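Local coordinates for telomeric DNA-binding factor trf1 (Schizosaccharomyces pombe, PDB 6K5S), which probably binds double-stranded telomeric repeat DNA, the chain here being its all-helical domain, which belongs to the telomere repeat binding factor family, at residues A[20-25]-A[91-95]; A[86-90]-A[109-113]; A[119-123]-A[178-182]; A[129-133]-A[185-189]; A[151-155]-A[189-194]. Residue numbers count along the deposited sequence, not the author numbering.

Contact 1: residues A[20-25]-A[91-95]; sequences ILSILG and LAAVY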
# COMPACT_ATOMS: atom_id res chain seq x y z
N ILE A 20 11.50 -1.15 0.77
CA ILE A 20 12.20 -1.18 2.05
C ILE A 20 13.54 -1.90 1.91
O ILE A 20 14.57 -1.44 2.41
CB ILE A 20 11.29 -1.83 3.11
CG1 ILE A 20 10.06 -0.95 3.33
CG2 ILE A 20 12.06 -2.11 4.41
CD1 ILE A 20 8.97 -1.66 4.09
N LEU A 21 13.55 -3.04 1.22
CA LEU A 21 14.78 -3.80 1.08
C LEU A 21 15.84 -2.99 0.33
O LEU A 21 17.03 -3.03 0.69
CB LEU A 21 14.53 -5.11 0.35
CG LEU A 21 13.84 -6.09 1.29
CD1 LEU A 21 13.22 -7.23 0.45
CD2 LEU A 21 14.84 -6.59 2.31
N SER A 22 15.43 -2.25 -0.68
CA SER A 22 16.39 -1.50 -1.47
C SER A 22 16.80 -0.20 -0.79
O SER A 22 17.91 0.29 -1.03
CB SER A 22 15.82 -1.24 -2.86
OG SER A 22 14.80 -0.27 -2.82
N ILE A 23 15.95 0.37 0.07
CA ILE A 23 16.40 1.51 0.86
C ILE A 23 17.35 1.05 1.96
O ILE A 23 18.48 1.55 2.07
CB ILE A 23 15.20 2.29 1.43
CG1 ILE A 23 14.46 3.03 0.33
CG2 ILE A 23 15.69 3.33 2.47
CD1 ILE A 23 13.23 3.79 0.82
N LEU A 24 16.92 0.08 2.77
CA LEU A 24 17.70 -0.34 3.93
C LEU A 24 18.83 -1.29 3.57
O LEU A 24 19.62 -1.63 4.46
CB LEU A 24 16.81 -1.00 4.96
CG LEU A 24 15.69 -0.15 5.54
CD1 LEU A 24 14.95 -1.03 6.46
CD2 LEU A 24 16.26 1.04 6.28
N GLY A 25 18.93 -1.72 2.33
CA GLY A 25 20.06 -2.51 1.90
C GLY A 25 21.20 -1.70 1.33
O GLY A 25 22.18 -2.28 0.85
N LEU A 91 15.04 -6.68 8.21
CA LEU A 91 15.97 -5.57 8.01
C LEU A 91 15.45 -4.29 8.65
O LEU A 91 16.23 -3.52 9.23
CB LEU A 91 16.23 -5.39 6.51
CG LEU A 91 17.33 -4.43 6.08
CD1 LEU A 91 18.64 -4.76 6.81
CD2 LEU A 91 17.51 -4.50 4.58
N ALA A 92 14.14 -4.06 8.58
CA ALA A 92 13.57 -2.88 9.22
C ALA A 92 13.66 -2.99 10.74
O ALA A 92 13.93 -1.99 11.43
CB ALA A 92 12.12 -2.68 8.79
N ALA A 93 13.42 -4.19 11.28
CA ALA A 93 13.63 -4.41 12.71
C ALA A 93 15.06 -4.05 13.12
O ALA A 93 15.27 -3.37 14.14
CB ALA A 93 13.34 -5.87 13.09
N VAL A 94 16.06 -4.52 12.37
CA VAL A 94 17.43 -4.30 12.82
C VAL A 94 17.87 -2.85 12.63
O VAL A 94 18.77 -2.38 13.34
CB VAL A 94 18.47 -5.23 12.15
CG1 VAL A 94 18.26 -6.70 12.57
CG2 VAL A 94 18.50 -5.06 10.66
N TYR A 95 17.24 -2.11 11.72
CA TYR A 95 17.49 -0.68 11.62
C TYR A 95 16.56 0.14 12.50
O TYR A 95 16.66 1.37 12.51
CB TYR A 95 17.38 -0.24 10.16
CG TYR A 95 18.69 -0.32 9.42
CD1 TYR A 95 19.71 0.60 9.67
CD2 TYR A 95 18.93 -1.32 8.50
CE1 TYR A 95 20.92 0.52 9.01
CE2 TYR A 95 20.13 -1.40 7.84
CZ TYR A 95 21.13 -0.47 8.09
OH TYR A 95 22.33 -0.56 7.44
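Leu24 packs its side chain against three residues at the end of helix 76-94 and just beyond it: Leu91, Ala92 and Tyr95. Its CB lies 3.6 Å from Leu91 CD2, its CD1 rests 3.6 Å from Ala92 CA, and Leu24 CB stands 4.1 Å from Tyr95 CD2 on the ring. An alanine suits position 92, because its small CB lets the leucine tip settle almost on the partner backbone. Ile20, one turn earlier on the same face, touches Ala92 more loosely (Ile20 CG2 to Ala92 CB, 4.4 Å), and Leu21 meets Leu91 through their CD2 atoms at 4.1 Å. The contact thus joins the last turn of helix 10-24 to the C-terminal end of helix 76-94, two members of the all-helical TRF-family domain. No hydrogen bond crosses it: leucine and isoleucine side chains, with Ala92 and the Tyr95 ring, make up the packing, and Ile219 of helix 208-222 covers Leu21 and Leu91. Helix 10-24 ends here, and Gly25 brings only backbone to the interface, its N lying 3.8 Å from Leu91 CD2. The carbonyl of Leu24 is buried without a polar partner, Leu24 O being 3.6 Å from Leu91 CD2 and 3.4 Å from Tyr95 CE2.

Contact 2: residues A[86-90]-A[109-113]; sequences NLAIF and FLEVF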
# COMPACT_ATOMS: atom_id res chain seq x y z
N ASN A 86 9.16 -10.93 4.72
CA ASN A 86 9.85 -11.31 5.94
C ASN A 86 11.28 -10.77 5.98
O ASN A 86 11.75 -10.33 7.04
CB ASN A 86 9.82 -12.83 6.11
CG ASN A 86 8.47 -13.31 6.67
OD1 ASN A 86 7.71 -12.51 7.23
ND2 ASN A 86 8.18 -14.60 6.54
N LEU A 87 11.99 -10.76 4.84
CA LEU A 87 13.29 -10.11 4.79
C LEU A 87 13.20 -8.62 5.07
O LEU A 87 14.03 -8.06 5.79
CB LEU A 87 13.96 -10.35 3.42
CG LEU A 87 14.48 -11.78 3.33
CD1 LEU A 87 14.49 -12.26 1.89
CD2 LEU A 87 15.87 -11.82 3.96
N ALA A 88 12.20 -7.95 4.48
CA ALA A 88 12.06 -6.52 4.70
C ALA A 88 11.76 -6.24 6.17
O ALA A 88 12.30 -5.29 6.75
CB ALA A 88 10.97 -5.94 3.79
N ILE A 89 10.90 -7.08 6.78
CA ILE A 89 10.58 -6.95 8.20
C ILE A 89 11.84 -7.10 9.05
O ILE A 89 12.06 -6.35 10.00
CB ILE A 89 9.52 -7.99 8.61
CG1 ILE A 89 8.15 -7.60 8.05
CG2 ILE A 89 9.40 -8.10 10.15
CD1 ILE A 89 7.14 -8.77 8.14
N PHE A 90 12.66 -8.11 8.74
CA PHE A 90 13.86 -8.36 9.53
C PHE A 90 14.83 -7.19 9.43
O PHE A 90 15.37 -6.72 10.45
CB PHE A 90 14.54 -9.65 9.07
CG PHE A 90 15.53 -10.19 10.05
CD1 PHE A 90 16.82 -9.67 10.11
CD2 PHE A 90 15.20 -11.25 10.90
CE1 PHE A 90 17.75 -10.17 11.00
CE2 PHE A 90 16.13 -11.75 11.80
CZ PHE A 90 17.41 -11.22 11.84
N PHE A 109 14.88 -16.58 12.69
CA PHE A 109 15.97 -16.32 11.75
C PHE A 109 15.98 -17.34 10.61
O PHE A 109 16.06 -16.97 9.43
CB PHE A 109 17.32 -16.32 12.46
CG PHE A 109 18.49 -16.08 11.54
CD1 PHE A 109 18.90 -14.79 11.24
CD2 PHE A 109 19.14 -17.14 10.94
CE1 PHE A 109 19.97 -14.57 10.37
CE2 PHE A 109 20.21 -16.93 10.09
CZ PHE A 109 20.62 -15.65 9.80
N LEU A 110 15.91 -18.63 10.93
CA LEU A 110 15.98 -19.63 9.87
C LEU A 110 14.76 -19.58 8.96
O LEU A 110 14.87 -19.85 7.76
CB LEU A 110 16.16 -21.02 10.48
CG LEU A 110 17.52 -21.23 11.16
CD1 LEU A 110 17.57 -22.59 11.85
CD2 LEU A 110 18.68 -21.06 10.19
N GLU A 111 13.58 -19.26 9.50
CA GLU A 111 12.40 -19.16 8.65
C GLU A 111 12.51 -17.97 7.69
O GLU A 111 12.01 -18.02 6.57
CB GLU A 111 11.15 -19.05 9.51
CG GLU A 111 9.87 -18.89 8.71
CD GLU A 111 9.51 -20.15 7.96
OE1 GLU A 111 9.62 -21.26 8.53
OE2 GLU A 111 9.12 -20.03 6.78
N VAL A 112 13.20 -16.92 8.11
CA VAL A 112 13.35 -15.72 7.30
C VAL A 112 14.42 -15.91 6.23
O VAL A 112 14.25 -15.52 5.07
CB VAL A 112 13.65 -14.52 8.23
CG1 VAL A 112 14.05 -13.28 7.42
CG2 VAL A 112 12.45 -14.22 9.11
N PHE A 113 15.55 -16.53 6.59
CA PHE A 113 16.69 -16.60 5.67
C PHE A 113 16.83 -17.95 4.99
O PHE A 113 17.47 -18.02 3.94
CB PHE A 113 17.99 -16.28 6.42
CG PHE A 113 18.11 -14.84 6.82
CD1 PHE A 113 17.55 -14.39 7.99
CD2 PHE A 113 18.77 -13.93 6.00
CE1 PHE A 113 17.65 -13.06 8.37
CE2 PHE A 113 18.88 -12.59 6.36
CZ PHE A 113 18.31 -12.15 7.54
O HOH W 1 10.12 -16.33 5.15
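This is a buried, largely apolar helix-helix contact near the centre of the chain, where helix 76-94 meets the last turns of helix 102-113. The short axes run at 127° and approach to 9.7 Å. Val112 faces the partner helix squarely; being short and branched, it fits close to the backbone, with CG1 3.8 Å from Asn86 O and 4.0 Å from Phe90 CB. Within the helical TRF-family domain, three phenylalanine rings pack beside it. Phe113 turns its edge to the face of Phe90 in a T-shaped stack, centroids 5.0 Å apart and planes at 87°, while Leu87 CD2 lies over the Phe113 ring, 3.9 Å from its CE2. Phe109 offers its own edge to Phe90 (CD1 to Phe90 CZ, 3.9 Å) and meets Tyr128 of helix 122-141. The one polar link between the segments runs through a water: Asn86 ND2, which also bonds to Ile66 O, donates to it at 2.9 Å, and the water donates to Glu111 O, likewise at 2.9 Å.

Contact 3: residues A[119-123]-A[178-182]; sequences NILTN and VEKQI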
# COMPACT_ATOMS: atom_id res chain seq x y z
N ASN A 119 18.37 -25.73 1.92
CA ASN A 119 19.67 -26.09 2.48
C ASN A 119 20.24 -24.92 3.27
O ASN A 119 20.28 -23.79 2.78
CB ASN A 119 20.65 -26.47 1.36
CG ASN A 119 20.39 -27.85 0.81
OD1 ASN A 119 19.64 -28.64 1.40
ND2 ASN A 119 21.01 -28.16 -0.32
N ILE A 120 20.70 -25.18 4.49
CA ILE A 120 21.38 -24.14 5.26
C ILE A 120 22.79 -23.96 4.71
O ILE A 120 23.54 -24.93 4.57
CB ILE A 120 21.42 -24.48 6.75
CG1 ILE A 120 20.01 -24.70 7.28
CG2 ILE A 120 22.10 -23.35 7.51
CD1 ILE A 120 19.26 -23.44 7.42
N LEU A 121 23.16 -22.71 4.42
CA LEU A 121 24.45 -22.38 3.84
C LEU A 121 25.37 -21.74 4.88
O LEU A 121 24.91 -21.19 5.89
CB LEU A 121 24.26 -21.43 2.65
CG LEU A 121 23.32 -22.05 1.63
CD1 LEU A 121 23.12 -21.14 0.43
CD2 LEU A 121 23.86 -23.41 1.19
N THR A 122 26.68 -21.82 4.61
CA THR A 122 27.68 -21.39 5.59
C THR A 122 27.52 -19.92 5.97
O THR A 122 27.65 -19.57 7.15
CB THR A 122 29.10 -21.64 5.05
OG1 THR A 122 29.11 -21.38 3.64
CG2 THR A 122 29.52 -23.08 5.29
N ASN A 123 27.26 -19.05 5.00
CA ASN A 123 27.12 -17.63 5.33
C ASN A 123 25.85 -17.35 6.13
O ASN A 123 25.83 -16.40 6.93
CB ASN A 123 27.14 -16.79 4.07
CG ASN A 123 28.52 -16.74 3.45
OD1 ASN A 123 29.46 -16.21 4.05
ND2 ASN A 123 28.66 -17.30 2.25
N VAL A 178 27.60 -28.26 6.66
CA VAL A 178 27.37 -26.88 7.10
C VAL A 178 26.70 -26.87 8.46
O VAL A 178 27.09 -26.12 9.37
CB VAL A 178 26.54 -26.12 6.05
CG1 VAL A 178 26.02 -24.81 6.62
CG2 VAL A 178 27.38 -25.86 4.81
N GLU A 179 25.68 -27.71 8.64
CA GLU A 179 24.96 -27.75 9.91
C GLU A 179 25.89 -28.08 11.07
O GLU A 179 25.87 -27.40 12.11
CB GLU A 179 23.80 -28.75 9.81
CG GLU A 179 22.54 -28.18 9.15
CD GLU A 179 21.57 -29.26 8.67
OE1 GLU A 179 21.87 -30.47 8.84
OE2 GLU A 179 20.51 -28.90 8.12
N LYS A 180 26.73 -29.11 10.91
CA LYS A 180 27.65 -29.45 11.99
C LYS A 180 28.72 -28.38 12.19
O LYS A 180 29.15 -28.14 13.32
CB LYS A 180 28.29 -30.82 11.73
CG LYS A 180 27.25 -31.89 11.43
CD LYS A 180 27.84 -33.29 11.31
CE LYS A 180 28.25 -33.58 9.87
NZ LYS A 180 29.61 -33.03 9.61
N GLN A 181 29.13 -27.69 11.12
CA GLN A 181 30.04 -26.57 11.29
C GLN A 181 29.40 -25.44 12.09
O GLN A 181 30.05 -24.80 12.93
CB GLN A 181 30.51 -26.05 9.93
CG GLN A 181 31.62 -26.87 9.31
CD GLN A 181 32.79 -27.00 10.24
OE1 GLN A 181 33.30 -26.01 10.75
NE2 GLN A 181 33.23 -28.24 10.48
N ILE A 182 28.11 -25.16 11.83
CA ILE A 182 27.42 -24.13 12.59
C ILE A 182 27.34 -24.50 14.06
O ILE A 182 27.65 -23.70 14.94
CB ILE A 182 26.01 -23.87 12.01
CG1 ILE A 182 26.11 -23.35 10.58
CG2 ILE A 182 25.26 -22.89 12.89
CD1 ILE A 182 24.77 -23.38 9.87
O HOH W 2 20.31 -28.02 5.78
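In this all-helical TRF-family domain, the loop leading into helix 122-141 packs against the first turns of helix 177-195, with Leu121 at the N-cap position of the former helix. The apolar part centres on Ile120 and Val178, whose side chains both start toward the other segment. Ile120 CG2 lies 3.6 Å from Ile182 CD1 and 4.3 Å from Val178 CG1, so the isoleucine faces two residues one turn apart on the helix. Beta-branched residues suit this place: their bulk sits near the backbone, where the loop and the helix come close. Ile182 also packs on Met159 and Phe163, which extends the apolar cluster to helix 159-166.

Against the backbone, Val178 CG1 presses on the extended chain, 3.2 Å from Ile120 O and 3.6 Å from Leu121 C. Toward the exposed side, the methyl of Thr122 meets the valine, CG2 to Val178 CG2 at 3.5 Å.

The polar part is indirect, as no hydrogen bond runs straight across. Glu179 OE1 bonds to Thr176 N, just before its helix, and forms a salt bridge with Arg167. The other carboxylate oxygen reaches the loop through a bridging water, which accepts from Ile120 N at 3.1 Å and donates to Glu179 OE2 at 2.5 Å.

Contact 4: residues A[129-133]-A[185-189]; sequences MELKT and KCTAR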
# COMPACT_ATOMS: atom_id res chain seq x y z
N MET A 129 25.03 -16.92 13.92
CA MET A 129 25.87 -16.82 15.11
C MET A 129 26.03 -15.38 15.57
O MET A 129 26.02 -15.11 16.78
CB MET A 129 27.24 -17.44 14.83
CG MET A 129 28.25 -17.32 15.97
SD MET A 129 29.90 -17.96 15.50
CE MET A 129 30.38 -16.85 14.20
N GLU A 130 26.24 -14.46 14.63
CA GLU A 130 26.40 -13.05 15.00
C GLU A 130 25.09 -12.46 15.50
O GLU A 130 25.09 -11.60 16.39
CB GLU A 130 26.93 -12.23 13.80
CG GLU A 130 28.35 -12.61 13.31
CD GLU A 130 29.45 -12.49 14.37
OE1 GLU A 130 29.28 -11.74 15.36
OE2 GLU A 130 30.50 -13.15 14.22
N LEU A 131 23.97 -12.85 14.91
CA LEU A 131 22.69 -12.42 15.44
C LEU A 131 22.54 -12.84 16.90
O LEU A 131 22.16 -12.04 17.75
CB LEU A 131 21.53 -12.97 14.61
CG LEU A 131 20.15 -12.62 15.20
CD1 LEU A 131 19.92 -11.10 15.18
CD2 LEU A 131 19.06 -13.31 14.38
N LYS A 132 22.80 -14.12 17.19
CA LYS A 132 22.69 -14.60 18.56
C LYS A 132 23.61 -13.82 19.49
O LYS A 132 23.24 -13.48 20.61
CB LYS A 132 23.00 -16.11 18.62
CG LYS A 132 21.98 -16.99 17.86
CD LYS A 132 22.48 -18.44 17.75
CE LYS A 132 21.40 -19.42 17.20
NZ LYS A 132 20.19 -19.40 18.06
N THR A 133 24.80 -13.46 18.99
CA THR A 133 25.74 -12.69 19.81
C THR A 133 25.18 -11.31 20.14
O THR A 133 25.27 -10.86 21.29
CB THR A 133 27.08 -12.56 19.08
OG1 THR A 133 27.59 -13.87 18.81
CG2 THR A 133 28.08 -11.81 20.00
N LYS A 185 30.74 -23.94 15.47
CA LYS A 185 31.03 -22.51 15.58
C LYS A 185 30.22 -21.87 16.69
O LYS A 185 30.72 -21.01 17.43
CB LYS A 185 30.74 -21.80 14.26
CG LYS A 185 31.80 -22.03 13.18
CD LYS A 185 31.37 -21.50 11.81
CE LYS A 185 31.31 -19.97 11.78
NZ LYS A 185 30.92 -19.45 10.42
N CYS A 186 28.95 -22.27 16.82
CA CYS A 186 28.09 -21.71 17.86
C CYS A 186 28.56 -22.12 19.25
O CYS A 186 28.57 -21.28 20.16
CB CYS A 186 26.65 -22.14 17.60
SG CYS A 186 25.83 -21.10 16.39
N THR A 187 28.93 -23.39 19.43
CA THR A 187 29.46 -23.86 20.71
C THR A 187 30.66 -23.03 21.14
O THR A 187 30.76 -22.61 22.30
CB THR A 187 29.84 -25.34 20.62
OG1 THR A 187 28.76 -26.09 20.05
CG2 THR A 187 30.19 -25.91 21.99
N ALA A 188 31.60 -22.81 20.22
CA ALA A 188 32.78 -22.01 20.51
C ALA A 188 32.43 -20.57 20.87
O ALA A 188 33.04 -19.97 21.76
CB ALA A 188 33.74 -22.04 19.32
N ARG A 189 31.45 -19.99 20.16
CA ARG A 189 31.05 -18.61 20.45
C ARG A 189 30.37 -18.51 21.81
O ARG A 189 30.59 -17.55 22.56
CB ARG A 189 30.14 -18.08 19.33
CG ARG A 189 29.56 -16.70 19.61
CD ARG A 189 30.67 -15.66 19.67
NE ARG A 189 31.45 -15.61 18.44
CZ ARG A 189 31.17 -14.84 17.39
NH1 ARG A 189 30.10 -14.04 17.41
NH2 ARG A 189 31.95 -14.86 16.32
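Segments of helices 122-141 and 177-195, in the all-helical TRF-family domain, run nearly side by side in the same direction, their short axes crossing at -25° with a closest approach of 10.6 Å. Met129 and Cys186 have the nearest CA atoms, 6.0 Å apart. So wide a spacing suits long side chains, and Met129 and Arg189 supply most of the filling. The unbranched methionine stretches across with its SD 3.7 Å from Lys185 O, and its CE lies over one face of the Arg189 guanidinium, 3.3 Å from NH2. Behind it, Met129 CB packs on Cys186 SG at 4.2 Å. The edge of the guanidinium is given to polar partners. Arg189 NH2 bonds to Glu130 OE2 at 3.1 Å and NH1 to Glu130 OE1 at 3.2 Å, a two-pronged salt bridge. NH1 also donates to Thr133 OG1 at 2.9 Å, and that hydroxyl in turn donates to Met129 O, 2.9 Å away, which fixes it as an acceptor for the arginine. Lys132 sends its amine elsewhere, to Leu154 O and Asn106. With its flat face against a methyl, and NH1 and NH2 paired to a carboxylate and a hydroxyl, Arg189 has its charge matched at this partly buried interface, so the long side chain can span it.

Contact 5: residues A[151-155]-A[189-194]; sequences LNDLF and RKERLA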
# COMPACT_ATOMS: atom_id res chain seq x y z
N LEU A 151 22.43 -17.31 27.60
CA LEU A 151 23.25 -18.04 26.64
C LEU A 151 22.65 -19.40 26.32
O LEU A 151 22.72 -19.85 25.18
CB LEU A 151 24.67 -18.17 27.15
CG LEU A 151 25.49 -16.90 27.00
CD1 LEU A 151 26.78 -16.91 27.85
CD2 LEU A 151 25.85 -16.69 25.52
N ASN A 152 22.06 -20.06 27.33
CA ASN A 152 21.48 -21.37 27.08
C ASN A 152 20.25 -21.27 26.19
O ASN A 152 19.95 -22.21 25.44
CB ASN A 152 21.13 -22.07 28.40
CG ASN A 152 22.35 -22.68 29.09
OD1 ASN A 152 23.44 -22.78 28.51
ND2 ASN A 152 22.18 -23.06 30.35
N ASP A 153 19.54 -20.14 26.24
CA ASP A 153 18.44 -19.93 25.31
C ASP A 153 18.96 -19.66 23.91
O ASP A 153 18.42 -20.18 22.92
CB ASP A 153 17.56 -18.77 25.76
CG ASP A 153 16.73 -19.10 26.96
OD1 ASP A 153 16.74 -20.28 27.40
OD2 ASP A 153 16.07 -18.18 27.48
N LEU A 154 20.00 -18.83 23.80
CA LEU A 154 20.42 -18.37 22.48
C LEU A 154 21.31 -19.38 21.77
O LEU A 154 21.36 -19.38 20.54
CB LEU A 154 21.15 -17.04 22.60
CG LEU A 154 20.21 -15.86 22.80
CD1 LEU A 154 21.04 -14.64 23.13
CD2 LEU A 154 19.33 -15.62 21.57
N PHE A 155 22.04 -20.20 22.52
CA PHE A 155 22.97 -21.19 21.99
C PHE A 155 22.61 -22.53 22.60
O PHE A 155 23.33 -23.06 23.46
CB PHE A 155 24.42 -20.83 22.32
CG PHE A 155 24.90 -19.53 21.73
CD1 PHE A 155 25.49 -19.51 20.47
CD2 PHE A 155 24.79 -18.34 22.43
CE1 PHE A 155 25.94 -18.32 19.91
CE2 PHE A 155 25.24 -17.15 21.86
CZ PHE A 155 25.82 -17.15 20.61
N ARG A 189 31.45 -19.99 20.16
CA ARG A 189 31.05 -18.61 20.45
C ARG A 189 30.37 -18.51 21.81
O ARG A 189 30.59 -17.55 22.56
CB ARG A 189 30.14 -18.08 19.33
CG ARG A 189 29.56 -16.70 19.61
CD ARG A 189 30.67 -15.66 19.67
NE ARG A 189 31.45 -15.61 18.44
CZ ARG A 189 31.17 -14.84 17.39
NH1 ARG A 189 30.10 -14.04 17.41
NH2 ARG A 189 31.95 -14.86 16.32
N LYS A 190 29.56 -19.51 22.17
CA LYS A 190 28.93 -19.52 23.48
C LYS A 190 29.98 -19.51 24.59
O LYS A 190 29.90 -18.71 25.54
CB LYS A 190 28.02 -20.74 23.61
CG LYS A 190 27.08 -20.73 24.80
CD LYS A 190 26.46 -22.10 25.00
CE LYS A 190 25.29 -22.03 25.96
NZ LYS A 190 24.82 -23.38 26.37
N GLU A 191 31.00 -20.36 24.47
CA GLU A 191 32.05 -20.42 25.48
C GLU A 191 32.80 -19.11 25.56
O GLU A 191 33.03 -18.58 26.66
CB GLU A 191 33.00 -21.58 25.17
CG GLU A 191 34.37 -21.48 25.85
CD GLU A 191 35.04 -22.84 26.02
OE1 GLU A 191 34.64 -23.78 25.29
OE2 GLU A 191 35.95 -22.96 26.87
N ARG A 192 33.22 -18.56 24.42
CA ARG A 192 33.90 -17.27 24.44
C ARG A 192 33.04 -16.21 25.11
O ARG A 192 33.54 -15.38 25.89
CB ARG A 192 34.28 -16.83 23.02
CG ARG A 192 34.62 -15.35 22.93
CD ARG A 192 35.53 -15.03 21.76
NE ARG A 192 36.92 -15.25 22.11
CZ ARG A 192 37.59 -16.35 21.82
NH1 ARG A 192 38.86 -16.48 22.16
NH2 ARG A 192 36.97 -17.34 21.17
N LEU A 193 31.73 -16.23 24.85
CA LEU A 193 30.87 -15.21 25.43
C LEU A 193 30.73 -15.41 26.93
O LEU A 193 30.74 -14.43 27.69
CB LEU A 193 29.49 -15.25 24.74
CG LEU A 193 29.46 -14.66 23.32
CD1 LEU A 193 28.10 -14.87 22.71
CD2 LEU A 193 29.84 -13.19 23.27
N ALA A 194 30.62 -16.66 27.39
CA ALA A 194 30.39 -16.90 28.81
C ALA A 194 31.63 -16.55 29.63
O ALA A 194 31.53 -15.97 30.71
CB ALA A 194 29.97 -18.35 29.04
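Arg189 opens the segment by laying its aliphatic stem beside the aromatic ring of Phe155, CG to Phe155 CZ at 3.9 Å; its guanidinium leads away to Glu130 and Thr133 of helix 122-141. Lys190 follows and has more of its own surface covered by the partner segment than any other residue here. Its CA lies over one face of the Phe155 ring, and its fully extended chain runs past Phe155, CD to Phe155 CB at 3.6 Å, placing CE 3.5 Å from Leu151 O. Lys190 NZ then donates to Asn152 OD1 at 2.6 Å and, weakly, to Phe155 O at 3.3 Å. A lysine suits this edge because its methylenes pack on apolar neighbours while the charge reaches oxygens around the end of helix 147-154. Leu193, one turn from Arg189, points inward: its CD1 is 3.8 Å from Phe155 CE2, and its CB is 4.0 Å from Leu151 CD2. Ala194 closes the contact, its small CB admitting Leu151 CD1 to 3.7 Å. Phe155, the first residue past helix 147-154, thus lays its ring against Arg189, Lys190 and Leu193. The arrangement is a helix end docked on the side of a longer helix, 177-195, within the all-helical TRF-family domain.

Overall arrangement
Contacts 1 and 2 form the buried, mostly apolar part and share helix 76-94, where Leu21 touches Leu87 and Ala88. Contacts 3, 4 and 5 are only partly buried and all use helix 177-195; contact 1 lies across the chain's centre from them. Direct polar bonds across the segments occur in contacts 4 (salt bridge) and 5 (lysine amine), whereas contacts 2 and 3 have only a water bridge and contact 1 none. Contact 3 involves the start of helix 122-141 and the loop before it; contact 4 lies further along the same pair of helices, shares Arg189 with contact 5 and touches it through Lys132 and Phe155. Leu131, packing on Phe90 and Phe109, connects helix 122-141 to contact 2.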